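Local coordinates for sensor protein pfeS (Pseudomonas aeruginosa, PDB 3KYZ) that may activate the response regulator PfeR by phosphorylation as a membrane histidine kinase, here represented by its sensor domain, probably periplasmic, at residues G41-R44 against F45-L49. Sequence-based numbering, arbitrary orientation.
Sequences GAER and FRKEL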
loop_
_atom_site.group_PDB
_atom_site.type_symbol
_atom_site.label_atom_id
_atom_site.label_comp_id
_atom_site.label_asym_id
_atom_site.label_seq_id
_atom_site.Cartn_x
_atom_site.Cartn_y
_atom_site.Cartn_z
ATOM N N GLY A 41 -3.740 -14.249 18.819
ATOM C CA GLY A 41 -3.750 -12.973 19.512
ATOM C C GLY A 41 -4.022 -11.815 18.568
ATOM O O GLY A 41 -4.775 -10.899 18.890
ATOM N N ALA A 42 -3.414 -11.854 17.390
ATOM C CA ALA A 42 -3.662 -10.825 16.391
ATOM C C ALA A 42 -5.131 -10.839 15.961
ATOM O O ALA A 42 -5.744 -9.787 15.770
ATOM C CB ALA A 42 -2.749 -11.021 15.193
ATOM N N GLU A 43 -5.695 -12.032 15.825
ATOM C CA GLU A 43 -7.079 -12.172 15.386
ATOM C C GLU A 43 -8.029 -11.569 16.422
ATOM O O GLU A 43 -8.916 -10.784 16.089
ATOM C CB GLU A 43 -7.414 -13.645 15.152
ATOM C CG GLU A 43 -8.789 -13.878 14.554
ATOM C CD GLU A 43 -8.840 -13.557 13.076
ATOM O OE1 GLU A 43 -7.768 -13.318 12.480
ATOM O OE2 GLU A 43 -9.954 -13.554 12.508
ATOM N N ARG A 44 -7.832 -11.930 17.685
ATOM C CA ARG A 44 -8.688 -11.407 18.741
ATOM C C ARG A 44 -8.538 -9.897 18.882
ATOM O O ARG A 44 -9.534 -9.188 19.046
ATOM C CB ARG A 44 -8.414 -12.100 20.075
ATOM C CG ARG A 44 -9.345 -11.647 21.189
ATOM C CD ARG A 44 -9.207 -12.531 22.417
ATOM N NE ARG A 44 -7.814 -12.671 22.824
ATOM C CZ ARG A 44 -7.169 -11.802 23.594
ATOM N NH1 ARG A 44 -5.899 -12.016 23.912
ATOM N NH2 ARG A 44 -7.792 -10.720 24.045
ATOM N N PHE A 45 -7.304 -9.406 18.799
ATOM C CA PHE A 45 -7.076 -7.970 18.925
ATOM C C PHE A 45 -7.777 -7.203 17.803
ATOM O O PHE A 45 -8.423 -6.184 18.033
ATOM C CB PHE A 45 -5.584 -7.628 18.948
ATOM C CG PHE A 45 -5.322 -6.166 19.105
ATOM C CD1 PHE A 45 -5.249 -5.597 20.365
ATOM C CD2 PHE A 45 -5.206 -5.346 17.992
ATOM C CE1 PHE A 45 -5.032 -4.237 20.513
ATOM C CE2 PHE A 45 -4.990 -3.985 18.139
ATOM C CZ PHE A 45 -4.900 -3.430 19.396
ATOM N N ARG A 46 -7.635 -7.696 16.583
ATOM C CA ARG A 46 -8.272 -7.083 15.433
ATOM C C ARG A 46 -9.788 -6.956 15.629
ATOM O O ARG A 46 -10.380 -5.897 15.402
ATOM C CB ARG A 46 -7.968 -7.923 14.194
ATOM C CG ARG A 46 -8.684 -7.467 12.987
ATOM C CD ARG A 46 -8.464 -8.412 11.830
ATOM N NE ARG A 46 -8.921 -7.734 10.642
ATOM C CZ ARG A 46 -9.059 -8.281 9.445
ATOM N NH1 ARG A 46 -8.768 -9.563 9.236
ATOM N NH2 ARG A 46 -9.500 -7.521 8.456
ATOM N N LYS A 47 -10.412 -8.038 16.077
ATOM C CA LYS A 47 -11.854 -8.047 16.309
ATOM C C LYS A 47 -12.253 -7.058 17.410
ATOM O O LYS A 47 -13.229 -6.316 17.269
ATOM C CB LYS A 47 -12.314 -9.456 16.675
ATOM C CG LYS A 47 -12.296 -10.454 15.520
ATOM C CD LYS A 47 -12.747 -11.819 16.017
ATOM C CE LYS A 47 -12.611 -12.894 14.957
ATOM N NZ LYS A 47 -12.702 -14.246 15.585
ATOM N N GLU A 48 -11.507 -7.061 18.508
ATOM C CA GLU A 48 -11.814 -6.192 19.643
ATOM C C GLU A 48 -11.680 -4.717 19.272
ATOM O O GLU A 48 -12.540 -3.896 19.615
ATOM C CB GLU A 48 -10.902 -6.514 20.837
ATOM C CG GLU A 48 -11.159 -7.872 21.483
ATOM C CD GLU A 48 -10.100 -8.235 22.514
ATOM O OE1 GLU A 48 -9.103 -7.491 22.633
ATOM O OE2 GLU A 48 -10.258 -9.264 23.207
ATOM N N LEU A 49 -10.602 -4.374 18.573
ATOM C CA LEU A 49 -10.374 -2.978 18.223
ATOM C C LEU A 49 -11.395 -2.505 17.195
ATOM O O LEU A 49 -11.897 -1.385 17.273
ATOM C CB LEU A 49 -8.952 -2.756 17.707
ATOM C CG LEU A 49 -8.600 -1.301 17.387
ATOM C CD1 LEU A 49 -8.829 -0.414 18.613
ATOM C CD2 LEU A 49 -7.155 -1.186 16.897
HETATM O O HOH W 1 -7.127 -11.613 10.431
HETATM O O HOH W 2 -11.782 -15.759 13.507
#
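F45, R46, K47 and E48 each donate their backbone N-H to the carbonyl oxygen four residues earlier, on G41, A42, E43 and R44, at N···O distances of 2.9–3.1 Å and N-H···O angles of 160–164°, the i to i+4 pattern of an α-helix. The helical region 17-53 of this Cache-clan sensor domain folds back on itself as a helical hairpin, and 41-49 lies on its second arm, against the three-stranded antiparallel sheet: the side chains of A42 and F45 touch L59, and that of L49 reaches L114 and I116. F45 also packs on Q29, A30 and A33 of the first arm.

On the exposed side, R44 and E48 form an i, i+4 salt bridge in the R44 conformer described; a second conformer exists, so the bridge may not be permanent. A bend at chi3 (51°) in R44 turns the guanidinium so that NH2 meets OE2 of E48 at 3.0 Å, on the syn side of a carboxylate whose plane is turned 65° from the guanidinium. In this conformer R44 NH1 pairs with E37.

E43 reaches R46 and K47 through water, while T70 OG1 bonds its OE2 directly. R46 NE hydrogen-bonds to V57 O, and R46 NH2 forms a salt bridge with E76 OE2. E43 OE2 and K47 NZ stay 4.2 Å apart, too far for a direct salt bridge, and one water joins them. A second water donates to E43 OE1 at 2.7 Å and accepts from R46 NH1 at 2.9 Å.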